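Local coordinates for protein rhamnogalacturonan endolyase YesW (Bacillus subtilis, PDB 2ZUX) that cleaves the backbone of type I rhamnogalacturonan from plant cell walls by endo-acting elimination, using calcium or manganese, at residues 362-367 with 556-561; 277-282 with 298-303; 484-489 with 526-531; 35-40 with 69-74. All coordinates share one frame; numbering follows the deposited sequence.

Along the chain the contacts close in the order 4, 2, 3, with contact 1 spanning contact 3: its two segments are 189 residues apart and bracket both 484-489 and 526-531. Contact 4 pairs strands 36-41 and 66-73 of the N-terminal beta-sheet domain, and its centre is about 40 Å from that of contact 1. The other three belong to the beta-propeller domain. Contact 2 lies in the hairpin of strands 281-286 and 293-300, while contact 3 joins two different sheets, their centres about 37 Å apart on opposite sides of the chain's centre. Contact 1, nearest that centre, alone of the four holds calcium and rhamnose ligands; the others are structural joints.

Contact 1 (362-367 with 556-561); sequences HGDALH and IAYNQP. With CA (calcium ion), chain D; CA (calcium ion), chain C; RAM (alpha-L-rhamnopyranose), chain M.
Gln560 reaches segment 362-367 with its amide oxygen: OE1 accepts the backbone N-H of Leu366 at 3.3 Å, with the donor well above the carbonyl plane. The same OE1 lies 3.4 Å from CB of Ala365. At the other end of the amide, NE2 gives a nearly straight bond (168°) to the backbone O of Tyr558, 3.0 Å away and in the amide plane. This second bond fixes the rotation of the amide, while a bend at chi2 (-63°) sets CD, and with it the amide, between Leu366 N and Tyr558 O. Beside it, Pro561 CG meets the edge of the His367 ring, and Asp364 OD2 approaches the edge of the Tyr558 ring at CE2.

Further out are two calcium ions. One is bound by His362 NE2 and, at 2.1 Å, by Asp364 OD1, with His326 and Glu385 completing the protein ligands. The other takes Ala557 O and Asn559 OD1, together with Asn555 and Asp116. Tyr558, a substrate-binding residue, has its OH 3.0 Å from O2 of rhamnose. The contact thus ties the start of strand 366-369 to the loop that follows helix 547-553, with Leu366 packed on strand 379-383 and His367 on strand 416-419.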
loop_
_atom_site.group_PDB
_atom_site.type_symbol
_atom_site.label_atom_id
_atom_site.label_comp_id
_atom_site.label_asym_id
_atom_site.label_seq_id
_atom_site.Cartn_x
_atom_site.Cartn_y
_atom_site.Cartn_z
ATOM N N HIS A 362 5.309 18.984 -8.478
ATOM C CA HIS A 362 4.375 17.869 -8.439
ATOM C C HIS A 362 4.661 16.789 -9.474
ATOM O O HIS A 362 5.019 17.085 -10.613
ATOM C CB HIS A 362 2.962 18.426 -8.670
ATOM C CG HIS A 362 1.947 17.376 -8.996
ATOM N ND1 HIS A 362 1.389 16.564 -8.034
ATOM C CD2 HIS A 362 1.397 16.998 -10.175
ATOM C CE1 HIS A 362 0.557 15.716 -8.608
ATOM N NE2 HIS A 362 0.534 15.964 -9.905
ATOM N N GLY A 363 4.452 15.535 -9.079
ATOM C CA GLY A 363 4.458 14.426 -10.020
ATOM C C GLY A 363 3.491 13.317 -9.651
ATOM O O GLY A 363 2.782 13.396 -8.642
ATOM N N ASP A 364 3.485 12.269 -10.465
ATOM C CA ASP A 364 2.442 11.247 -10.394
ATOM C C ASP A 364 2.904 9.885 -9.908
ATOM O O ASP A 364 2.069 9.028 -9.622
ATOM C CB ASP A 364 1.754 11.075 -11.750
ATOM C CG ASP A 364 0.680 12.099 -11.995
ATOM O OD1 ASP A 364 0.843 13.247 -11.538
ATOM O OD2 ASP A 364 -0.321 11.760 -12.680
ATOM N N ALA A 365 4.215 9.675 -9.829
ATOM C CA ALA A 365 4.747 8.397 -9.352
ATOM C C ALA A 365 5.985 8.657 -8.513
ATOM O O ALA A 365 6.674 9.671 -8.709
ATOM C CB ALA A 365 5.069 7.472 -10.529
ATOM N N LEU A 366 6.281 7.728 -7.601
ATOM C CA LEU A 366 7.277 7.944 -6.558
ATOM C C LEU A 366 7.733 6.602 -6.024
ATOM O O LEU A 366 6.903 5.729 -5.753
ATOM C CB LEU A 366 6.625 8.724 -5.422
ATOM C CG LEU A 366 7.476 9.221 -4.256
ATOM C CD1 LEU A 366 8.488 10.259 -4.731
ATOM C CD2 LEU A 366 6.573 9.812 -3.204
ATOM N N HIS A 367 9.046 6.442 -5.862
ATOM C CA HIS A 367 9.640 5.205 -5.354
ATOM C C HIS A 367 10.739 5.512 -4.350
ATOM O O HIS A 367 11.740 6.130 -4.703
ATOM C CB HIS A 367 10.197 4.404 -6.524
ATOM C CG HIS A 367 9.125 3.915 -7.430
ATOM N ND1 HIS A 367 8.659 4.623 -8.517
ATOM C CD2 HIS A 367 8.351 2.815 -7.330
ATOM C CE1 HIS A 367 7.660 3.953 -9.065
ATOM N NE2 HIS A 367 7.452 2.857 -8.359
ATOM N N ILE A 556 -3.743 5.047 -1.266
ATOM C CA ILE A 556 -3.948 6.483 -1.331
ATOM C C ILE A 556 -3.774 7.044 -2.732
ATOM O O ILE A 556 -2.844 6.672 -3.475
ATOM C CB ILE A 556 -3.144 7.275 -0.286
ATOM C CG1 ILE A 556 -1.685 7.419 -0.700
ATOM C CG2 ILE A 556 -3.316 6.663 1.108
ATOM C CD1 ILE A 556 -0.874 8.299 0.235
ATOM N N ALA A 557 -4.712 7.923 -3.077
ATOM C CA ALA A 557 -4.704 8.650 -4.344
ATOM C C ALA A 557 -4.227 7.740 -5.481
ATOM O O ALA A 557 -4.873 6.715 -5.745
ATOM C CB ALA A 557 -3.895 9.944 -4.221
ATOM N N TYR A 558 -3.147 8.083 -6.178
ATOM C CA TYR A 558 -2.659 7.214 -7.244
ATOM C C TYR A 558 -1.726 6.142 -6.707
ATOM O O TYR A 558 -0.518 6.347 -6.557
ATOM C CB TYR A 558 -2.017 8.018 -8.375
ATOM C CG TYR A 558 -2.984 8.922 -9.132
ATOM C CD1 TYR A 558 -4.370 8.755 -9.045
ATOM C CD2 TYR A 558 -2.502 9.946 -9.946
ATOM C CE1 TYR A 558 -5.241 9.592 -9.757
ATOM C CE2 TYR A 558 -3.370 10.782 -10.652
ATOM C CZ TYR A 558 -4.739 10.598 -10.536
ATOM O OH TYR A 558 -5.631 11.401 -11.210
ATOM N N ASN A 559 -2.332 4.983 -6.436
ATOM C CA ASN A 559 -1.678 3.849 -5.779
ATOM C C ASN A 559 -0.300 3.592 -6.366
ATOM O O ASN A 559 -0.170 3.464 -7.588
ATOM C CB ASN A 559 -2.474 2.549 -6.000
ATOM C CG ASN A 559 -3.953 2.649 -5.641
ATOM O OD1 ASN A 559 -4.591 3.702 -5.753
ATOM N ND2 ASN A 559 -4.529 1.509 -5.287
ATOM N N GLN A 560 0.703 3.473 -5.490
ATOM C CA GLN A 560 2.075 3.133 -5.874
ATOM C C GLN A 560 2.467 1.802 -5.252
ATOM O O GLN A 560 1.941 1.439 -4.201
ATOM C CB GLN A 560 3.048 4.212 -5.395
ATOM C CG GLN A 560 2.808 5.573 -6.028
ATOM C CD GLN A 560 3.010 5.568 -7.521
ATOM O OE1 GLN A 560 4.113 5.324 -8.012
ATOM N NE2 GLN A 560 1.939 5.833 -8.261
ATOM N N PRO A 561 3.394 1.074 -5.905
ATOM C CA PRO A 561 3.830 -0.214 -5.382
ATOM C C PRO A 561 4.712 -0.082 -4.145
ATOM O O PRO A 561 5.350 0.957 -3.945
ATOM C CB PRO A 561 4.640 -0.806 -6.545
ATOM C CG PRO A 561 5.175 0.391 -7.279
ATOM C CD PRO A 561 4.068 1.410 -7.181
HETATM CA CA CA D . -6.314 5.077 -4.801
HETATM CA CA CA C . -0.536 14.882 -11.453
HETATM C C1 RAM M . -8.748 8.050 -11.708
HETATM C C2 RAM M . -7.514 8.415 -12.530
HETATM C C3 RAM M . -7.437 7.582 -13.814
HETATM C C4 RAM M . -8.744 7.666 -14.607
HETATM C C5 RAM M . -9.923 7.303 -13.702
HETATM C C6 RAM M . -11.241 7.514 -14.437
HETATM O O1 RAM M . -8.578 6.782 -11.115
HETATM O O2 RAM M . -7.592 9.793 -12.834
HETATM O O3 RAM M . -6.354 8.001 -14.622
HETATM O O4 RAM M . -8.672 6.824 -15.744
HETATM O O5 RAM M . -9.922 8.084 -12.507
HETATM O O HOH W 1 -1.703 13.929 -12.950
HETATM O O HOH W 2 6.288 3.522 -4.282
HETATM O O HOH W 3 -1.912 16.544 -11.691
HETATM O O HOH W 4 -7.644 5.551 -6.629
HETATM O O HOH W 5 -7.704 6.583 -3.578
#

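Contact 2 (277-282 with 298-303)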
loop_
_atom_site.group_PDB
_atom_site.type_symbol
_atom_site.label_atom_id
_atom_site.label_comp_id
_atom_site.label_asym_id
_atom_site.label_seq_id
_atom_site.Cartn_x
_atom_site.Cartn_y
_atom_site.Cartn_z
ATOM N N GLY A 277 9.884 6.433 16.540
ATOM C CA GLY A 277 10.834 5.343 16.328
ATOM C C GLY A 277 10.433 4.006 16.922
ATOM O O GLY A 277 11.163 3.023 16.780
ATOM N N GLN A 278 9.281 3.957 17.584
ATOM C CA GLN A 278 8.862 2.726 18.253
ATOM C C GLN A 278 7.427 2.330 17.919
ATOM O O GLN A 278 7.127 1.153 17.716
ATOM C CB GLN A 278 9.034 2.862 19.775
ATOM C CG GLN A 278 8.753 1.576 20.546
ATOM C CD GLN A 278 8.683 1.767 22.052
ATOM O OE1 GLN A 278 9.552 2.396 22.659
ATOM N NE2 GLN A 278 7.652 1.194 22.666
ATOM N N ARG A 279 6.542 3.322 17.882
ATOM C CA ARG A 279 5.112 3.089 17.715
ATOM C C ARG A 279 4.544 3.925 16.578
ATOM O O ARG A 279 5.098 4.971 16.254
ATOM C CB ARG A 279 4.375 3.394 19.014
ATOM C CG ARG A 279 4.682 2.390 20.120
ATOM C CD ARG A 279 4.131 2.872 21.451
ATOM N NE ARG A 279 2.678 2.734 21.520
ATOM C CZ ARG A 279 1.941 3.004 22.598
ATOM N NH1 ARG A 279 2.519 3.448 23.710
ATOM N NH2 ARG A 279 0.625 2.834 22.567
ATOM N N PRO A 280 3.449 3.446 15.957
ATOM C CA PRO A 280 2.879 4.156 14.809
ATOM C C PRO A 280 2.167 5.450 15.179
ATOM O O PRO A 280 1.568 5.550 16.259
ATOM C CB PRO A 280 1.869 3.154 14.251
ATOM C CG PRO A 280 1.455 2.340 15.447
ATOM C CD PRO A 280 2.722 2.195 16.246
ATOM N N SER A 281 2.230 6.405 14.253
ATOM C CA SER A 281 1.426 7.620 14.270
ATOM C C SER A 281 0.681 7.720 12.947
ATOM O O SER A 281 1.051 7.068 11.965
ATOM C CB SER A 281 2.299 8.864 14.437
ATOM O OG SER A 281 3.033 8.838 15.657
ATOM N N LEU A 282 -0.355 8.548 12.934
ATOM C CA LEU A 282 -1.207 8.739 11.767
ATOM C C LEU A 282 -0.903 10.091 11.136
ATOM O O LEU A 282 -0.875 11.102 11.834
ATOM C CB LEU A 282 -2.665 8.709 12.229
ATOM C CG LEU A 282 -3.750 9.013 11.199
ATOM C CD1 LEU A 282 -3.817 7.872 10.193
ATOM C CD2 LEU A 282 -5.084 9.207 11.911
ATOM N N ASN A 298 -1.517 10.816 17.196
ATOM C CA ASN A 298 -1.464 9.504 17.821
ATOM C C ASN A 298 -2.858 9.058 18.228
ATOM O O ASN A 298 -3.717 9.886 18.543
ATOM C CB ASN A 298 -0.537 9.511 19.044
ATOM C CG ASN A 298 0.909 9.330 18.667
ATOM O OD1 ASN A 298 1.214 8.822 17.592
ATOM N ND2 ASN A 298 1.814 9.733 19.554
ATOM N N PHE A 299 -3.088 7.750 18.183
ATOM C CA PHE A 299 -4.253 7.160 18.823
ATOM C C PHE A 299 -3.742 6.111 19.793
ATOM O O PHE A 299 -3.305 5.034 19.394
ATOM C CB PHE A 299 -5.239 6.556 17.815
ATOM C CG PHE A 299 -6.402 5.864 18.467
ATOM C CD1 PHE A 299 -7.391 6.603 19.118
ATOM C CD2 PHE A 299 -6.498 4.478 18.462
ATOM C CE1 PHE A 299 -8.461 5.966 19.749
ATOM C CE2 PHE A 299 -7.567 3.836 19.094
ATOM C CZ PHE A 299 -8.548 4.586 19.730
ATOM N N ARG A 300 -3.755 6.466 21.074
ATOM C CA ARG A 300 -3.167 5.650 22.125
ATOM C C ARG A 300 -3.956 5.887 23.395
ATOM O O ARG A 300 -4.461 6.987 23.612
ATOM C CB ARG A 300 -1.700 6.036 22.343
ATOM C CG ARG A 300 -0.798 5.769 21.134
ATOM C CD ARG A 300 0.614 6.286 21.318
ATOM N NE ARG A 300 1.309 6.282 20.030
ATOM C CZ ARG A 300 2.608 6.512 19.866
ATOM N NH1 ARG A 300 3.391 6.736 20.920
ATOM N NH2 ARG A 300 3.138 6.503 18.647
ATOM N N ASP A 301 -4.073 4.851 24.221
ATOM C CA ASP A 301 -4.759 4.961 25.522
ATOM C C ASP A 301 -6.180 5.507 25.364
ATOM O O ASP A 301 -6.660 6.280 26.202
ATOM C CB ASP A 301 -3.951 5.845 26.486
ATOM C CG ASP A 301 -2.461 5.551 26.444
ATOM O OD1 ASP A 301 -2.058 4.432 26.826
ATOM O OD2 ASP A 301 -1.690 6.444 26.022
ATOM N N GLY A 302 -6.836 5.118 24.272
ATOM C CA GLY A 302 -8.202 5.533 23.986
ATOM C C GLY A 302 -8.385 6.972 23.543
ATOM O O GLY A 302 -9.519 7.428 23.389
ATOM N N LYS A 303 -7.287 7.696 23.322
ATOM C CA LYS A 303 -7.394 9.100 22.922
ATOM C C LYS A 303 -6.676 9.434 21.615
ATOM O O LYS A 303 -5.616 8.885 21.310
ATOM C CB LYS A 303 -6.948 10.051 24.043
ATOM C CG LYS A 303 -5.450 10.277 24.149
ATOM C CD LYS A 303 -5.109 11.646 24.747
ATOM C CE LYS A 303 -5.063 11.614 26.270
ATOM N NZ LYS A 303 -4.536 12.896 26.828
HETATM O O HOH W 6 5.251 7.598 16.635
HETATM O O HOH W 7 -2.467 2.435 23.782
HETATM O O HOH W 8 -0.736 6.010 17.764
#
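Arg279 lies against Arg300 through both its stem and its guanidinium. Its CB sits over one face of the Arg300 guanidinium, 3.4 Å from NH2. The side chain then bends at chi3 (74°), which places NE 4.1 Å from NE of Arg300. The two guanidinium planes are stacked 14° apart, their centres 4.5 Å from each other, and CD of Arg300 lies over the Arg279 face toward its rim. Like charges meet here, and Asp276 probably offsets part of the repulsion through its salt bridge to Arg300 NH1. Backbone O of Arg279 accepts a bond from a water that also donates to Ser281 OG.

Pro280 offers its backbone O to Arg300 NH2 at 3.0 Å. That bond is close to straight (167°) and lies in the guanidinium plane, although the donor stands well above the carbonyl plane. A second water, 2.8 Å from Pro280 O, accepts from Arg300 NE and Phe299 N at the open end of the hairpin formed by strands 281-286 and 293-300. An alanine in place of Arg300 would probably leave Asp276 without its charged partner and the guanidinium of Arg279 without the surface on which it lies. Farther along, Ser281 lies level with Asn298, their CA atoms 5.0 Å apart. Beyond Arg300 the chain reverses through a type I' turn to Lys303, leading into strand 303-311.

Contact 3 (484-489 with 526-531); sequences NMLTAS and RIYTTT
Two neighbouring antiparallel sheets of the propeller domain meet where Leu486, near the end of strand 481-487, and Ala488, just beyond it, face Tyr528 on strand 524-528. The methyl CB of Ala488 rests against the phenol end of the tyrosine, 3.6 Å from CZ, and approaches the ring obliquely. Leu486 makes a looser contact, its CD2 lying 4.3 Å from CD1 of Tyr528. The ring is further held by Trp517, which meets it edge-to-face, and by Tyr91.

Strand 481-487 carries a classic beta bulge, Met485 and Leu486 both facing Ile472, and Ala488 is the centre of an inverse gamma turn. At the end of that turn, the backbone O of Ser489 accepts a bond from Arg526 NH1 at 2.9 Å. The donor is tilted 25° from the carbonyl plane, while the oxygen lies in the plane of the guanidinium. NH1 also donates to Tyr528 OH, 3.2 Å away and again in that plane, and the two bonds together restrain the turning of the arginine head. Extended from CG to NE, the Arg526 chain spans the gap to Ser489 O. Its guanidinium also makes a cation-pi contact with Tyr91. One water joins Ser489 O to Tyr528 OH, lying 2.6 Å from the hydroxyl and in the plane of the ring; another accepts from Arg526 NH2 at 2.8 Å.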
loop_
_atom_site.group_PDB
_atom_site.type_symbol
_atom_site.label_atom_id
_atom_site.label_comp_id
_atom_site.label_asym_id
_atom_site.label_seq_id
_atom_site.Cartn_x
_atom_site.Cartn_y
_atom_site.Cartn_z
ATOM N N ASN A 484 4.812 -12.017 -20.845
ATOM C CA ASN A 484 3.774 -12.272 -19.855
ATOM C C ASN A 484 4.017 -13.549 -19.056
ATOM O O ASN A 484 4.393 -14.579 -19.627
ATOM C CB ASN A 484 2.399 -12.325 -20.521
ATOM C CG ASN A 484 1.274 -12.353 -19.514
ATOM O OD1 ASN A 484 1.122 -11.444 -18.699
ATOM N ND2 ASN A 484 0.474 -13.398 -19.564
ATOM N N MET A 485 3.795 -13.471 -17.741
ATOM C CA MET A 485 3.917 -14.615 -16.832
ATOM C C MET A 485 2.552 -15.092 -16.355
ATOM O O MET A 485 2.329 -16.287 -16.171
ATOM C CB MET A 485 4.734 -14.241 -15.599
ATOM C CG MET A 485 6.210 -14.088 -15.826
ATOM S SD MET A 485 7.087 -14.355 -14.273
ATOM C CE MET A 485 7.233 -16.139 -14.261
ATOM N N LEU A 486 1.656 -14.141 -16.116
ATOM C CA LEU A 486 0.309 -14.440 -15.656
ATOM C C LEU A 486 -0.667 -13.463 -16.274
ATOM O O LEU A 486 -0.425 -12.263 -16.282
ATOM C CB LEU A 486 0.220 -14.354 -14.124
ATOM C CG LEU A 486 -1.194 -14.469 -13.527
ATOM C CD1 LEU A 486 -1.759 -15.880 -13.664
ATOM C CD2 LEU A 486 -1.225 -13.998 -12.076
ATOM N N THR A 487 -1.766 -13.988 -16.806
ATOM C CA THR A 487 -2.918 -13.172 -17.141
ATOM C C THR A 487 -4.086 -13.731 -16.338
ATOM O O THR A 487 -4.467 -14.895 -16.501
ATOM C CB THR A 487 -3.190 -13.166 -18.664
ATOM O OG1 THR A 487 -2.109 -12.497 -19.328
ATOM C CG2 THR A 487 -4.490 -12.433 -18.988
ATOM N N ALA A 488 -4.617 -12.919 -15.432
ATOM C CA ALA A 488 -5.667 -13.382 -14.533
ATOM C C ALA A 488 -7.035 -13.230 -15.195
ATOM O O ALA A 488 -7.750 -12.256 -14.979
ATOM C CB ALA A 488 -5.600 -12.646 -13.207
ATOM N N SER A 489 -7.384 -14.216 -16.014
ATOM C CA SER A 489 -8.644 -14.180 -16.750
ATOM C C SER A 489 -9.844 -14.173 -15.801
ATOM O O SER A 489 -9.904 -14.954 -14.852
ATOM C CB SER A 489 -8.708 -15.351 -17.727
ATOM O OG SER A 489 -7.631 -15.252 -18.641
ATOM N N ARG A 526 -10.380 -11.967 -5.696
ATOM C CA ARG A 526 -9.555 -13.151 -5.864
ATOM C C ARG A 526 -8.158 -12.865 -5.358
ATOM O O ARG A 526 -7.549 -11.871 -5.757
ATOM C CB ARG A 526 -9.471 -13.544 -7.334
ATOM C CG ARG A 526 -10.780 -13.988 -7.960
ATOM C CD ARG A 526 -10.515 -14.399 -9.381
ATOM N NE ARG A 526 -11.715 -14.835 -10.083
ATOM C CZ ARG A 526 -11.732 -15.135 -11.376
ATOM N NH1 ARG A 526 -10.619 -15.049 -12.091
ATOM N NH2 ARG A 526 -12.865 -15.517 -11.949
ATOM N N ILE A 527 -7.660 -13.733 -4.480
ATOM C CA ILE A 527 -6.302 -13.603 -3.973
ATOM C C ILE A 527 -5.427 -14.628 -4.684
ATOM O O ILE A 527 -5.613 -15.832 -4.497
ATOM C CB ILE A 527 -6.226 -13.852 -2.455
ATOM C CG1 ILE A 527 -7.271 -13.008 -1.705
ATOM C CG2 ILE A 527 -4.802 -13.576 -1.951
ATOM C CD1 ILE A 527 -7.317 -13.273 -0.200
ATOM N N TYR A 528 -4.496 -14.151 -5.506
ATOM C CA TYR A 528 -3.545 -15.009 -6.205
ATOM C C TYR A 528 -2.258 -15.080 -5.395
ATOM O O TYR A 528 -1.735 -14.053 -4.968
ATOM C CB TYR A 528 -3.235 -14.438 -7.589
ATOM C CG TYR A 528 -4.369 -14.563 -8.587
ATOM C CD1 TYR A 528 -4.327 -15.526 -9.600
ATOM C CD2 TYR A 528 -5.479 -13.724 -8.525
ATOM C CE1 TYR A 528 -5.372 -15.642 -10.520
ATOM C CE2 TYR A 528 -6.524 -13.834 -9.441
ATOM C CZ TYR A 528 -6.458 -14.793 -10.426
ATOM O OH TYR A 528 -7.504 -14.891 -11.327
ATOM N N THR A 529 -1.764 -16.292 -5.170
ATOM C CA THR A 529 -0.473 -16.516 -4.531
ATOM C C THR A 529 0.372 -17.338 -5.488
ATOM O O THR A 529 -0.145 -18.208 -6.187
ATOM C CB THR A 529 -0.612 -17.198 -3.140
ATOM O OG1 THR A 529 0.622 -17.084 -2.416
ATOM C CG2 THR A 529 -0.997 -18.679 -3.253
ATOM N N THR A 530 1.665 -17.060 -5.549
ATOM C CA THR A 530 2.519 -17.769 -6.485
ATOM C C THR A 530 2.701 -19.245 -6.115
ATOM O O THR A 530 2.726 -19.606 -4.934
ATOM C CB THR A 530 3.887 -17.075 -6.654
ATOM O OG1 THR A 530 4.529 -17.608 -7.816
ATOM C CG2 THR A 530 4.787 -17.279 -5.438
ATOM N N THR A 531 2.814 -20.079 -7.146
ATOM C CA THR A 531 3.209 -21.479 -6.957
ATOM C C THR A 531 4.521 -21.788 -7.671
ATOM O O THR A 531 4.862 -22.958 -7.895
ATOM C CB THR A 531 2.114 -22.473 -7.405
ATOM O OG1 THR A 531 1.816 -22.265 -8.787
ATOM C CG2 THR A 531 0.856 -22.283 -6.574
HETATM O O HOH W 9 -7.444 -16.496 -13.336
HETATM O O HOH W 10 -12.956 -16.620 -14.573
#

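Contact 4 (35-40 with 69-74); sequences VLFNVY and VRAVVN
Leu36 O receives the backbone N-H of Val72 at 2.7 Å, while Leu36 N donates to Val72 O. The next hydrogen-bonded pair repeats this ladder: Asn38 N reaches Arg70 O at 2.8 Å, and Arg70 N returns a bond to Asn38 O. On the face bearing Asn38 and Arg70, the Arg70 guanidinium lies flat over the Tyr40 ring, CZ 3.7 Å from the ring centroid and the planes 13° apart, a cation-pi stack. Glu77 takes a salt bridge from Arg70 NH1 and hydrogen bonds with Tyr40 OH and Asn38 ND2, while Asn38 OD1 accepts from Asn47 ND2. An alanine in place of Tyr40 would probably leave the guanidinium without its flat support and Glu77 short of one hydrogen-bond partner. Across the other face, Phe37 CD1 packs on Val69 CG1 at 3.6 Å, Phe37 CE1 touches Ala71 CB, and Trp25 meets the Phe37 ring edge-to-face. This is antiparallel pairing of adjacent strands, 36-41 with 66-73, within the mixed sheet of the N-terminal beta-sheet domain.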
loop_
_atom_site.group_PDB
_atom_site.type_symbol
_atom_site.label_atom_id
_atom_site.label_comp_id
_atom_site.label_asym_id
_atom_site.label_seq_id
_atom_site.Cartn_x
_atom_site.Cartn_y
_atom_site.Cartn_z
ATOM N N VAL A 35 16.503 -21.151 12.398
ATOM C CA VAL A 35 15.215 -21.849 12.433
ATOM C C VAL A 35 14.996 -22.644 11.147
ATOM O O VAL A 35 15.266 -22.153 10.050
ATOM C CB VAL A 35 14.044 -20.858 12.697
ATOM C CG1 VAL A 35 12.695 -21.571 12.683
ATOM C CG2 VAL A 35 14.241 -20.163 14.040
ATOM N N LEU A 36 14.555 -23.888 11.297
ATOM C CA LEU A 36 14.193 -24.736 10.172
ATOM C C LEU A 36 12.751 -25.187 10.343
ATOM O O LEU A 36 12.116 -24.858 11.347
ATOM C CB LEU A 36 15.125 -25.948 10.090
ATOM C CG LEU A 36 16.624 -25.734 9.862
ATOM C CD1 LEU A 36 17.322 -27.083 9.775
ATOM C CD2 LEU A 36 16.870 -24.930 8.610
ATOM N N PHE A 37 12.236 -25.930 9.364
ATOM C CA PHE A 37 10.827 -26.324 9.365
ATOM C C PHE A 37 10.583 -27.772 8.967
ATOM O O PHE A 37 11.258 -28.315 8.088
ATOM C CB PHE A 37 10.015 -25.411 8.444
ATOM C CG PHE A 37 10.056 -23.969 8.844
ATOM C CD1 PHE A 37 9.225 -23.497 9.852
ATOM C CD2 PHE A 37 10.945 -23.089 8.233
ATOM C CE1 PHE A 37 9.259 -22.165 10.239
ATOM C CE2 PHE A 37 10.991 -21.752 8.617
ATOM C CZ PHE A 37 10.147 -21.291 9.624
ATOM N N ASN A 38 9.594 -28.380 9.615
ATOM C CA ASN A 38 9.047 -29.653 9.166
ATOM C C ASN A 38 7.645 -29.461 8.601
ATOM O O ASN A 38 6.845 -28.703 9.156
ATOM C CB ASN A 38 9.035 -30.680 10.301
ATOM C CG ASN A 38 10.428 -31.189 10.644
ATOM O OD1 ASN A 38 11.293 -31.292 9.775
ATOM N ND2 ASN A 38 10.649 -31.511 11.919
ATOM N N VAL A 39 7.370 -30.145 7.493
ATOM C CA VAL A 39 6.081 -30.050 6.810
ATOM C C VAL A 39 5.272 -31.330 7.041
ATOM O O VAL A 39 5.774 -32.439 6.825
ATOM C CB VAL A 39 6.262 -29.794 5.293
ATOM C CG1 VAL A 39 4.917 -29.539 4.620
ATOM C CG2 VAL A 39 7.199 -28.612 5.055
ATOM N N TYR A 40 4.025 -31.162 7.475
ATOM C CA TYR A 40 3.141 -32.291 7.770
ATOM C C TYR A 40 1.884 -32.265 6.919
ATOM O O TYR A 40 1.204 -31.239 6.828
ATOM C CB TYR A 40 2.744 -32.284 9.244
ATOM C CG TYR A 40 3.876 -32.592 10.191
ATOM C CD1 TYR A 40 3.997 -33.853 10.773
ATOM C CD2 TYR A 40 4.825 -31.621 10.514
ATOM C CE1 TYR A 40 5.041 -34.142 11.649
ATOM C CE2 TYR A 40 5.868 -31.901 11.382
ATOM C CZ TYR A 40 5.970 -33.162 11.945
ATOM O OH TYR A 40 7.004 -33.439 12.812
ATOM N N VAL A 69 2.783 -26.839 9.574
ATOM C CA VAL A 69 4.228 -26.724 9.627
ATOM C C VAL A 69 4.649 -26.590 11.086
ATOM O O VAL A 69 3.924 -26.009 11.895
ATOM C CB VAL A 69 4.729 -25.541 8.755
ATOM C CG1 VAL A 69 6.140 -25.107 9.146
ATOM C CG2 VAL A 69 4.669 -25.918 7.277
ATOM N N ARG A 70 5.803 -27.159 11.422
ATOM C CA ARG A 70 6.376 -27.011 12.752
ATOM C C ARG A 70 7.777 -26.441 12.613
ATOM O O ARG A 70 8.598 -26.988 11.869
ATOM C CB ARG A 70 6.425 -28.358 13.487
ATOM C CG ARG A 70 5.064 -29.020 13.665
ATOM C CD ARG A 70 5.154 -30.278 14.519
ATOM N NE ARG A 70 4.015 -31.160 14.273
ATOM C CZ ARG A 70 3.963 -32.451 14.594
ATOM N NH1 ARG A 70 4.995 -33.044 15.186
ATOM N NH2 ARG A 70 2.871 -33.154 14.319
ATOM N N ALA A 71 8.037 -25.337 13.308
ATOM C CA ALA A 71 9.381 -24.773 13.371
ATOM C C ALA A 71 10.278 -25.677 14.209
ATOM O O ALA A 71 9.813 -26.347 15.138
ATOM C CB ALA A 71 9.350 -23.365 13.956
ATOM N N VAL A 72 11.560 -25.704 13.861
ATOM C CA VAL A 72 12.566 -26.409 14.649
ATOM C C VAL A 72 13.547 -25.366 15.153
ATOM O O VAL A 72 14.268 -24.745 14.370
ATOM C CB VAL A 72 13.295 -27.496 13.831
ATOM C CG1 VAL A 72 14.338 -28.214 14.693
ATOM C CG2 VAL A 72 12.300 -28.497 13.259
ATOM N N VAL A 73 13.539 -25.166 16.469
ATOM C CA VAL A 73 14.315 -24.112 17.114
ATOM C C VAL A 73 15.258 -24.752 18.126
ATOM O O VAL A 73 14.818 -25.520 18.986
ATOM C CB VAL A 73 13.387 -23.091 17.824
ATOM C CG1 VAL A 73 14.201 -21.988 18.503
ATOM C CG2 VAL A 73 12.386 -22.490 16.841
ATOM N N ASN A 74 16.551 -24.443 18.005
ATOM C CA ASN A 74 17.596 -25.007 18.876
ATOM C C ASN A 74 17.476 -26.530 19.021
ATOM O O ASN A 74 17.641 -27.086 20.109
ATOM C CB ASN A 74 17.600 -24.303 20.245
ATOM C CG ASN A 74 18.880 -24.546 21.033
ATOM O OD1 ASN A 74 19.988 -24.279 20.555
ATOM N ND2 ASN A 74 18.729 -25.050 22.257
#